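Local coordinates for xylanase and alpha-amylase inhibitor protein (Scadoxus multiflorus, PDB 3MU7) that inhibits xylanase and alpha-amylase, using a TIM-barrel scaffold of the glycosyl hydrolase family 18 type, at residues Ile121-Pro130 with Thr153-Asn164; Ser82-Ala93 with Ser131-Leu140. All coordinates share one frame; numbering follows the deposited sequence. Where two conformers were deposited one is given.

Contact 1: Ile121-Pro130 with Thr153-Asn164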
loop_
_atom_site.group_PDB
_atom_site.type_symbol
_atom_site.label_atom_id
_atom_site.label_comp_id
_atom_site.label_asym_id
_atom_site.label_seq_id
_atom_site.Cartn_x
_atom_site.Cartn_y
_atom_site.Cartn_z
ATOM N N ILE A 121 5.623 4.529 4.834
ATOM C CA ILE A 121 4.737 3.612 5.539
ATOM C C ILE A 121 3.354 3.660 4.920
ATOM O O ILE A 121 2.805 4.743 4.693
ATOM C CB ILE A 121 4.626 3.981 7.052
ATOM C CG1 ILE A 121 6.002 4.021 7.742
ATOM C CG2 ILE A 121 3.634 3.060 7.774
ATOM C CD1 ILE A 121 6.755 2.702 7.747
ATOM N N ASP A 122 2.802 2.477 4.677
ATOM C CA ASP A 122 1.468 2.313 4.118
ATOM C C ASP A 122 0.506 1.824 5.199
ATOM O O ASP A 122 0.762 0.815 5.856
ATOM C CB ASP A 122 1.542 1.303 2.972
ATOM C CG ASP A 122 0.194 0.968 2.387
ATOM O OD1 ASP A 122 -0.453 1.876 1.824
ATOM O OD2 ASP A 122 -0.202 -0.213 2.463
ATOM N N PHE A 123 -0.597 2.546 5.384
ATOM C CA PHE A 123 -1.620 2.197 6.381
ATOM C C PHE A 123 -2.659 1.294 5.715
ATOM O O PHE A 123 -3.591 1.780 5.056
ATOM C CB PHE A 123 -2.339 3.455 6.888
ATOM C CG PHE A 123 -1.584 4.265 7.918
ATOM C CD1 PHE A 123 -2.254 4.738 9.043
ATOM C CD2 PHE A 123 -0.235 4.590 7.760
ATOM C CE1 PHE A 123 -1.601 5.528 9.996
ATOM C CE2 PHE A 123 0.425 5.373 8.715
ATOM C CZ PHE A 123 -0.263 5.841 9.834
ATOM N N HIS A 124 -2.517 -0.014 5.879
ATOM C CA HIS A 124 -3.490 -0.978 5.336
ATOM C C HIS A 124 -4.340 -1.499 6.504
ATOM O O HIS A 124 -4.371 -2.694 6.812
ATOM C CB HIS A 124 -2.754 -2.109 4.602
ATOM C CG HIS A 124 -3.628 -2.970 3.733
ATOM N ND1 HIS A 124 -3.481 -3.014 2.364
ATOM C CD2 HIS A 124 -4.632 -3.831 4.031
ATOM C CE1 HIS A 124 -4.359 -3.862 1.856
ATOM N NE2 HIS A 124 -5.067 -4.372 2.844
ATOM N N ILE A 125 -5.036 -0.571 7.152
ATOM C CA ILE A 125 -5.807 -0.866 8.357
ATOM C C ILE A 125 -7.194 -1.331 7.957
ATOM O O ILE A 125 -7.998 -0.547 7.445
ATOM C CB ILE A 125 -5.871 0.360 9.298
ATOM C CG1 ILE A 125 -4.462 0.901 9.605
ATOM C CG2 ILE A 125 -6.659 0.030 10.564
ATOM C CD1 ILE A 125 -3.450 -0.141 10.107
ATOM N N GLU A 126 -7.463 -2.610 8.204
ATOM C CA GLU A 126 -8.664 -3.264 7.710
ATOM C C GLU A 126 -9.686 -3.551 8.810
ATOM O O GLU A 126 -10.798 -3.987 8.519
ATOM C CB GLU A 126 -8.279 -4.546 6.959
ATOM C CG GLU A 126 -9.382 -5.132 6.075
ATOM C CD GLU A 126 -9.731 -4.259 4.842
ATOM O OE1 GLU A 126 -8.804 -3.956 4.023
ATOM O OE2 GLU A 126 -10.889 -3.920 4.698
ATOM N N HIS A 127 -9.332 -3.317 10.065
ATOM C CA HIS A 127 -10.230 -3.493 11.200
ATOM C C HIS A 127 -9.759 -2.611 12.331
ATOM O O HIS A 127 -8.634 -2.228 12.396
ATOM C CB HIS A 127 -10.282 -4.970 11.643
ATOM C CG HIS A 127 -8.998 -5.464 12.221
ATOM N ND1 HIS A 127 -8.178 -6.341 11.576
ATOM C CD2 HIS A 127 -8.399 -5.183 13.391
ATOM C CE1 HIS A 127 -7.144 -6.611 12.340
ATOM N NE2 HIS A 127 -7.225 -5.882 13.423
ATOM N N GLY A 128 -10.662 -2.403 13.259
ATOM C CA GLY A 128 -10.341 -1.754 14.507
ATOM C C GLY A 128 -10.561 -0.267 14.572
ATOM O O GLY A 128 -11.197 0.220 15.556
ATOM N N GLY A 129 -10.085 0.431 13.521
ATOM C CA GLY A 129 -9.856 1.893 13.570
ATOM C C GLY A 129 -11.171 2.569 13.581
ATOM O O GLY A 129 -12.149 1.891 13.388
ATOM N N PRO A 130 -11.199 3.841 13.896
ATOM C CA PRO A 130 -10.124 4.795 13.610
ATOM C C PRO A 130 -9.138 4.749 14.810
ATOM O O PRO A 130 -7.989 5.185 14.687
ATOM C CB PRO A 130 -10.848 6.150 13.598
ATOM C CG PRO A 130 -12.115 5.931 14.307
ATOM C CD PRO A 130 -12.502 4.531 13.983
ATOM N N THR A 153 1.141 6.576 3.111
ATOM C CA THR A 153 0.077 6.188 2.189
ATOM C C THR A 153 -0.982 5.397 2.930
ATOM O O THR A 153 -0.753 4.958 4.056
ATOM C CB THR A 153 0.623 5.364 1.003
ATOM O OG1 THR A 153 1.179 4.140 1.486
ATOM C CG2 THR A 153 1.708 6.123 0.251
ATOM N N ALA A 154 -2.152 5.235 2.313
ATOM C CA ALA A 154 -3.236 4.464 2.918
ATOM C C ALA A 154 -3.944 3.607 1.880
ATOM O O ALA A 154 -3.986 3.952 0.691
ATOM C CB ALA A 154 -4.234 5.379 3.624
ATOM N N ALA A 155 -4.529 2.503 2.350
ATOM C CA ALA A 155 -5.214 1.538 1.499
ATOM C C ALA A 155 -6.635 1.296 2.013
ATOM O O ALA A 155 -6.943 0.214 2.519
ATOM C CB ALA A 155 -4.439 0.229 1.451
ATOM N N PRO A 156 -7.514 2.307 1.896
ATOM C CA PRO A 156 -8.886 2.126 2.360
ATOM C C PRO A 156 -9.672 1.161 1.470
ATOM O O PRO A 156 -9.298 0.898 0.316
ATOM C CB PRO A 156 -9.468 3.536 2.240
ATOM C CG PRO A 156 -8.714 4.137 1.092
ATOM C CD PRO A 156 -7.311 3.637 1.287
ATOM N N GLN A 157 -10.767 0.648 2.019
ATOM C CA GLN A 157 -11.780 -0.022 1.221
ATOM C C GLN A 157 -12.551 1.018 0.404
ATOM O O GLN A 157 -12.357 2.227 0.584
ATOM C CB GLN A 157 -12.694 -0.841 2.126
ATOM C CG GLN A 157 -12.009 -2.049 2.723
ATOM C CD GLN A 157 -12.945 -2.836 3.607
ATOM O OE1 GLN A 157 -13.640 -3.744 3.142
ATOM N NE2 GLN A 157 -12.965 -2.502 4.894
ATOM N N CYS A 158 -13.413 0.572 -0.510
ATOM C CA CYS A 158 -13.931 1.501 -1.517
ATOM C C CYS A 158 -15.209 2.275 -1.190
ATOM O O CYS A 158 -15.657 3.077 -2.001
ATOM C CB CYS A 158 -14.008 0.863 -2.912
ATOM S SG CYS A 158 -14.928 -0.666 -3.091
ATOM N N VAL A 159 -15.777 2.063 -0.009
ATOM C CA VAL A 159 -16.932 2.869 0.398
ATOM C C VAL A 159 -16.431 4.124 1.108
ATOM O O VAL A 159 -15.733 4.041 2.123
ATOM C CB VAL A 159 -17.926 2.105 1.290
ATOM C CG1 VAL A 159 -19.152 2.965 1.546
ATOM C CG2 VAL A 159 -18.350 0.794 0.641
ATOM N N TYR A 160 -16.772 5.282 0.556
ATOM C CA TYR A 160 -16.339 6.554 1.109
ATOM C C TYR A 160 -17.364 7.089 2.126
ATOM O O TYR A 160 -18.558 7.154 1.815
ATOM C CB TYR A 160 -16.154 7.588 -0.010
ATOM C CG TYR A 160 -15.518 8.840 0.524
ATOM C CD1 TYR A 160 -14.135 8.996 0.516
ATOM C CD2 TYR A 160 -16.294 9.847 1.103
ATOM C CE1 TYR A 160 -13.544 10.129 1.045
ATOM C CE2 TYR A 160 -15.714 10.975 1.634
ATOM C CZ TYR A 160 -14.338 11.109 1.608
ATOM O OH TYR A 160 -13.747 12.232 2.134
ATOM N N PRO A 161 -16.925 7.518 3.328
ATOM C CA PRO A 161 -15.565 7.494 3.873
ATOM C C PRO A 161 -15.276 6.147 4.519
ATOM O O PRO A 161 -16.190 5.478 5.012
ATOM C CB PRO A 161 -15.598 8.599 4.930
ATOM C CG PRO A 161 -17.018 8.613 5.413
ATOM C CD PRO A 161 -17.867 8.217 4.231
ATOM N N ASP A 162 -14.010 5.750 4.514
ATOM C CA ASP A 162 -13.628 4.449 5.029
ATOM C C ASP A 162 -13.817 4.361 6.553
ATOM O O ASP A 162 -13.437 5.264 7.269
ATOM C CB ASP A 162 -12.180 4.164 4.651
ATOM C CG ASP A 162 -11.746 2.785 5.050
ATOM O OD1 ASP A 162 -11.158 2.650 6.138
ATOM O OD2 ASP A 162 -12.051 1.834 4.299
ATOM N N PRO A 163 -14.399 3.255 7.048
ATOM C CA PRO A 163 -14.636 3.162 8.496
ATOM C C PRO A 163 -13.371 3.129 9.346
ATOM O O PRO A 163 -13.379 3.625 10.471
ATOM C CB PRO A 163 -15.404 1.841 8.646
ATOM C CG PRO A 163 -15.146 1.101 7.404
ATOM C CD PRO A 163 -14.990 2.117 6.325
ATOM N N ASN A 164 -12.296 2.548 8.824
ATOM C CA ASN A 164 -11.044 2.464 9.577
ATOM C C ASN A 164 -10.136 3.666 9.415
ATOM O O ASN A 164 -9.473 4.074 10.364
ATOM C CB ASN A 164 -10.301 1.184 9.218
ATOM C CG ASN A 164 -11.103 -0.040 9.554
ATOM O OD1 ASN A 164 -11.383 -0.298 10.722
ATOM N ND2 ASN A 164 -11.524 -0.773 8.540
HETATM O O HOH W 1 -8.584 -0.746 4.716
#

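Contact 2: Ser82-Ala93 with Ser131-Leu140. With PEG (di(hydroxyethyl)ether), chain D; PEG (di(hydroxyethyl)ether), chain C.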
loop_
_atom_site.group_PDB
_atom_site.type_symbol
_atom_site.label_atom_id
_atom_site.label_comp_id
_atom_site.label_asym_id
_atom_site.label_seq_id
_atom_site.Cartn_x
_atom_site.Cartn_y
_atom_site.Cartn_z
ATOM N N SER A 82 -3.830 -3.872 16.613
ATOM C CA SER A 82 -4.771 -2.896 17.127
ATOM C C SER A 82 -3.968 -1.733 17.651
ATOM O O SER A 82 -2.762 -1.838 17.857
ATOM C CB SER A 82 -5.634 -3.495 18.240
ATOM O OG SER A 82 -4.843 -3.851 19.350
ATOM N N LEU A 83 -4.649 -0.619 17.867
ATOM C CA LEU A 83 -3.984 0.588 18.262
ATOM C C LEU A 83 -4.938 1.408 19.107
ATOM O O LEU A 83 -5.256 2.554 18.786
ATOM C CB LEU A 83 -3.542 1.350 17.011
ATOM C CG LEU A 83 -2.299 2.191 17.258
ATOM C CD1 LEU A 83 -1.040 1.342 17.252
ATOM C CD2 LEU A 83 -2.223 3.298 16.233
ATOM N N ASP A 84 -5.382 0.802 20.199
ATOM C CA ASP A 84 -6.407 1.392 21.058
ATOM C C ASP A 84 -5.911 2.510 21.987
ATOM O O ASP A 84 -6.673 3.434 22.272
ATOM C CB ASP A 84 -7.130 0.305 21.865
ATOM C CG ASP A 84 -7.934 -0.647 20.987
ATOM O OD1 ASP A 84 -8.545 -0.195 19.995
ATOM O OD2 ASP A 84 -7.962 -1.856 21.302
ATOM N N SER A 85 -4.667 2.438 22.470
ATOM C CA SER A 85 -4.167 3.468 23.399
ATOM C C SER A 85 -3.244 4.479 22.725
ATOM O O SER A 85 -2.621 4.182 21.705
ATOM C CB SER A 85 -3.461 2.851 24.613
ATOM O OG SER A 85 -2.128 2.466 24.308
ATOM N N ARG A 86 -3.144 5.666 23.312
ATOM C CA ARG A 86 -2.214 6.679 22.828
ATOM C C ARG A 86 -0.782 6.174 22.893
ATOM O O ARG A 86 0.010 6.423 21.983
ATOM C CB ARG A 86 -2.353 7.978 23.619
ATOM C CG ARG A 86 -3.652 8.722 23.353
ATOM C CD ARG A 86 -3.725 10.034 24.129
ATOM N NE ARG A 86 -2.591 10.914 23.846
ATOM C CZ ARG A 86 -2.562 11.829 22.880
ATOM N NH1 ARG A 86 -3.606 12.004 22.081
ATOM N NH2 ARG A 86 -1.478 12.572 22.710
ATOM N N ASN A 87 -0.460 5.434 23.952
ATOM C CA ASN A 87 0.863 4.840 24.092
ATOM C C ASN A 87 1.183 3.866 22.955
ATOM O O ASN A 87 2.306 3.862 22.450
ATOM C CB ASN A 87 1.043 4.165 25.455
ATOM C CG ASN A 87 2.472 3.747 25.702
ATOM O OD1 ASN A 87 3.368 4.587 25.816
ATOM N ND2 ASN A 87 2.699 2.445 25.766
ATOM N N ASP A 88 0.200 3.060 22.549
ATOM C CA ASP A 88 0.364 2.169 21.390
ATOM C C ASP A 88 0.785 2.947 20.141
ATOM O O ASP A 88 1.674 2.510 19.402
ATOM C CB ASP A 88 -0.927 1.398 21.085
ATOM C CG ASP A 88 -1.185 0.240 22.044
ATOM O OD1 ASP A 88 -0.312 -0.109 22.861
ATOM O OD2 ASP A 88 -2.287 -0.334 21.959
ATOM N N ALA A 89 0.147 4.095 19.908
ATOM C CA ALA A 89 0.455 4.921 18.746
ATOM C C ALA A 89 1.876 5.471 18.808
ATOM O O ALA A 89 2.615 5.397 17.826
ATOM C CB ALA A 89 -0.558 6.048 18.600
ATOM N N ASN A 90 2.258 6.021 19.961
ATOM C CA ASN A 90 3.623 6.502 20.195
ATOM C C ASN A 90 4.632 5.384 19.938
ATOM O O ASN A 90 5.609 5.555 19.217
ATOM C CB ASN A 90 3.726 6.997 21.650
ATOM C CG ASN A 90 5.086 7.637 22.008
ATOM O OD1 ASN A 90 5.720 8.339 21.196
ATOM N ND2 ASN A 90 5.462 7.508 23.291
ATOM N N ASP A 91 4.372 4.226 20.536
ATOM C CA ASP A 91 5.276 3.091 20.447
ATOM C C ASP A 91 5.479 2.640 19.012
ATOM O O ASP A 91 6.606 2.410 18.575
ATOM C CB ASP A 91 4.749 1.919 21.276
ATOM C CG ASP A 91 4.747 2.204 22.760
ATOM O OD1 ASP A 91 5.395 3.179 23.188
ATOM O OD2 ASP A 91 4.077 1.443 23.486
ATOM N N LEU A 92 4.383 2.502 18.278
ATOM C CA LEU A 92 4.495 2.078 16.899
ATOM C C LEU A 92 5.200 3.130 16.043
ATOM O O LEU A 92 6.043 2.788 15.219
ATOM C CB LEU A 92 3.127 1.712 16.319
ATOM C CG LEU A 92 3.137 1.118 14.901
ATOM C CD1 LEU A 92 4.028 -0.126 14.811
ATOM C CD2 LEU A 92 1.720 0.787 14.449
ATOM N N ALA A 93 4.881 4.412 16.252
ATOM C CA ALA A 93 5.539 5.480 15.501
ATOM C C ALA A 93 7.052 5.462 15.692
ATOM O O ALA A 93 7.810 5.520 14.728
ATOM C CB ALA A 93 4.974 6.837 15.875
ATOM N N SER A 131 -9.582 4.227 15.969
ATOM C CA SER A 131 -8.706 3.931 17.104
ATOM C C SER A 131 -7.819 5.168 17.391
ATOM O O SER A 131 -8.242 6.254 17.481
ATOM C CB SER A 131 -7.772 2.668 16.742
ATOM O OG SER A 131 -8.618 1.613 16.288
ATOM N N GLN A 132 -6.539 4.888 17.458
ATOM C CA GLN A 132 -5.531 5.940 17.619
ATOM C C GLN A 132 -4.661 6.113 16.372
ATOM O O GLN A 132 -3.537 6.619 16.447
ATOM C CB GLN A 132 -4.677 5.716 18.873
ATOM C CG GLN A 132 -5.470 5.797 20.180
ATOM C CD GLN A 132 -5.904 7.215 20.553
ATOM O OE1 GLN A 132 -5.446 8.199 19.980
ATOM N NE2 GLN A 132 -6.781 7.317 21.549
ATOM N N TYR A 133 -5.188 5.704 15.223
ATOM C CA TYR A 133 -4.439 5.839 13.971
ATOM C C TYR A 133 -4.179 7.291 13.561
ATOM O O TYR A 133 -3.158 7.571 12.931
ATOM C CB TYR A 133 -5.083 5.031 12.838
ATOM C CG TYR A 133 -4.930 3.546 13.058
ATOM C CD1 TYR A 133 -6.006 2.766 13.462
ATOM C CD2 TYR A 133 -3.692 2.929 12.880
ATOM C CE1 TYR A 133 -5.849 1.396 13.688
ATOM C CE2 TYR A 133 -3.525 1.574 13.110
ATOM C CZ TYR A 133 -4.606 0.818 13.497
ATOM O OH TYR A 133 -4.425 -0.526 13.709
ATOM N N GLN A 134 -5.069 8.210 13.939
ATOM C CA GLN A 134 -4.807 9.627 13.710
ATOM C C GLN A 134 -3.555 10.081 14.466
ATOM O O GLN A 134 -2.703 10.756 13.898
ATOM C CB GLN A 134 -6.022 10.494 14.059
ATOM C CG GLN A 134 -5.793 11.998 13.893
ATOM C CD GLN A 134 -5.656 12.448 12.447
ATOM O OE1 GLN A 134 -5.827 11.672 11.510
ATOM N NE2 GLN A 134 -5.347 13.718 12.262
ATOM N N LEU A 135 -3.440 9.705 15.737
ATOM C CA LEU A 135 -2.242 10.027 16.510
ATOM C C LEU A 135 -0.982 9.387 15.913
ATOM O O LEU A 135 0.058 10.028 15.841
ATOM C CB LEU A 135 -2.408 9.635 17.981
ATOM C CG LEU A 135 -1.230 9.935 18.919
ATOM C CD1 LEU A 135 -0.858 11.415 18.944
ATOM C CD2 LEU A 135 -1.533 9.441 20.320
ATOM N N LEU A 136 -1.083 8.131 15.483
ATOM C CA LEU A 136 0.039 7.476 14.826
ATOM C C LEU A 136 0.488 8.277 13.603
ATOM O O LEU A 136 1.679 8.553 13.438
ATOM C CB LEU A 136 -0.332 6.056 14.408
ATOM C CG LEU A 136 0.720 5.312 13.578
ATOM C CD1 LEU A 136 1.992 5.065 14.380
ATOM C CD2 LEU A 136 0.158 4.004 13.071
ATOM N N ALA A 137 -0.469 8.649 12.753
ATOM C CA ALA A 137 -0.160 9.465 11.586
ATOM C C ALA A 137 0.429 10.815 11.991
ATOM O O ALA A 137 1.369 11.284 11.362
ATOM C CB ALA A 137 -1.389 9.651 10.712
ATOM N N ASN A 138 -0.114 11.431 13.041
ATOM C CA ASN A 138 0.410 12.714 13.516
ATOM C C ASN A 138 1.873 12.626 13.923
ATOM O O ASN A 138 2.669 13.503 13.601
ATOM C CB ASN A 138 -0.407 13.249 14.695
ATOM C CG ASN A 138 -1.754 13.785 14.295
ATOM O OD1 ASN A 138 -2.034 14.036 13.130
ATOM N ND2 ASN A 138 -2.596 13.983 15.285
ATOM N N ILE A 139 2.222 11.567 14.639
ATOM C CA ILE A 139 3.590 11.416 15.107
ATOM C C ILE A 139 4.538 11.090 13.948
ATOM O O ILE A 139 5.603 11.691 13.829
ATOM C CB ILE A 139 3.707 10.397 16.262
ATOM C CG1 ILE A 139 2.811 10.818 17.437
ATOM C CG2 ILE A 139 5.161 10.271 16.712
ATOM C CD1 ILE A 139 2.702 9.787 18.542
ATOM N N LEU A 140 4.137 10.173 13.072
ATOM C CA LEU A 140 4.941 9.895 11.887
ATOM C C LEU A 140 5.103 11.140 11.011
ATOM O O LEU A 140 6.194 11.416 10.518
ATOM C CB LEU A 140 4.349 8.750 11.074
ATOM C CG LEU A 140 4.460 7.359 11.695
ATOM C CD1 LEU A 140 3.621 6.381 10.905
ATOM C CD2 LEU A 140 5.903 6.882 11.761
HETATM C C1 PEG D . -2.982 5.911 27.318
HETATM O O1 PEG D . -1.847 5.508 26.541
HETATM C C2 PEG D . -3.897 6.820 26.492
HETATM O O2 PEG D . -4.788 6.090 25.628
HETATM C C1 PEG C . -3.888 13.455 18.842
HETATM O O1 PEG C . -4.257 14.191 19.947
HETATM C C2 PEG C . -5.003 13.460 17.865
HETATM O O2 PEG C . -5.401 12.175 17.928
HETATM O O HOH W 2 -7.363 -0.660 16.750
HETATM O O HOH W 3 -11.017 -0.056 18.141
HETATM O O HOH W 4 -5.828 10.587 21.285
#

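Contact 1: Ile121-Pro130 with Thr153-Asn164
Thr153 holds OG1 between its own backbone N and carbonyl carbon (chi1 63°), and Asp122 turns CG away from its N (chi1 175°), which brings hydroxyl and carboxylate together inside the barrel. The two side chains meet at about a right angle, and OG1 donates to the anti lone pair of Asp122 OD1 (2.8 Å). In the backbone, the parallel strands pair: Thr153 N gives to Ile121 O, Phe123 N to Thr153 O at 2.8 Å, and Ala155 N to Phe123 O. Phe123 and Ala154 lie on the opposite face, where the Phe123 ring packs on helix 133-144. These strands illustrate how a family 18 barrel presents polar residues at its centre: Asp122 and Glu126 lie in the segment corresponding to the DxxDxDxE signature, with His124 in place of its third aspartate. Ala155 CB packs 3.5 Å from His124 ND1, which is hydrogen-bonded to Tyr8. Farther along, a water bridges Ile125 O and Ala155 O, and Asn164 CB lies against Ile125 O at 3.4 Å. The amide of Asn164 reaches the loop beyond, its OD1 accepting a weak bond from Gly129 N (3.2 Å). Gln157 reaches across Glu126 at about a right angle, amide and carboxylate planes 72° apart, though the closeness of these groups in the model is doubtful; Glu126 OE1 is bonded to Gln180. An alanine at Gln157 takes away the amide that crosses Glu126, and the OE2 side of the carboxylate would probably be left with a gap. Asp122 is gripped at both oxygens, with Trp178 joining Thr153 at OD1, and Tyr8 and Ser73 meeting OD2. Four bonds, two to each oxygen, satisfy this buried carboxylate and fix its rotation.

Contact 2: Ser82-Ala93 with Ser131-Leu140
Leu83, in the loop leading into one outer helix of the TIM barrel, lies obliquely over a face of the Tyr133 ring on the next, a CH-pi contact. Leu83 CB stands 4.0 Å from the ring centroid, 23° off the normal, while CD2 reaches back to Leu136 CB. Helices 86-93 and 133-140 run in roughly the same direction, crossing at -35° with their axes 8.4 Å apart. Ala89 and Ala93 face the neighbouring helix, and Leu136 and Ile139 pack against them: Leu136, its CG anti to N (chi1 174°), sends CD1 to within 3.5 Å of Ala93 N, beside Ala89 O, and Ile139 CG2 meets Ala93 CB at 3.5 Å. At the N-terminal ends, Gln132 N, at the N-cap of its helix, donates to Leu83 O, tying loop to loop. Ser85 caps the other helix through OG, which accepts from Asp88 N. At the solvent edge Arg86 and Leu135 cross at about a right angle, with Leu135 CD2 3.6 Å above the centre of the guanidinium. At the edge of that group, O1 of a di(hydroxyethyl)ether, probably from the crystallisation liquor, accepts a hydrogen bond from Arg86 NH1. In the same plane a water accepts a hydrogen bond from Arg86 NH1 (2.8 Å) and donates one to Gln132 OE1.

How the contacts relate
From the N terminus, the chain first supplies 82-93, the loop and start of helix 86-101, then returns through strand 120-125 and its following loop in 121-130. It passes directly into 131-140, where contact 2 closes a loop of 37 residues. Helix 133-144 then leads to strand 151-154, from whose end segment 153-164 runs on, and there contact 1 closes 22 residues of a beta-alpha-beta unit. The segments alternate, so the two closures cross. Contact 1 joins adjacent barrel strands, contact 2 adjacent outer helices. Between these layers they touch directly: Ile125 CD1 packs 3.5 Å from Tyr133 CE2, and Phe123 CZ lies against Leu136 CD2.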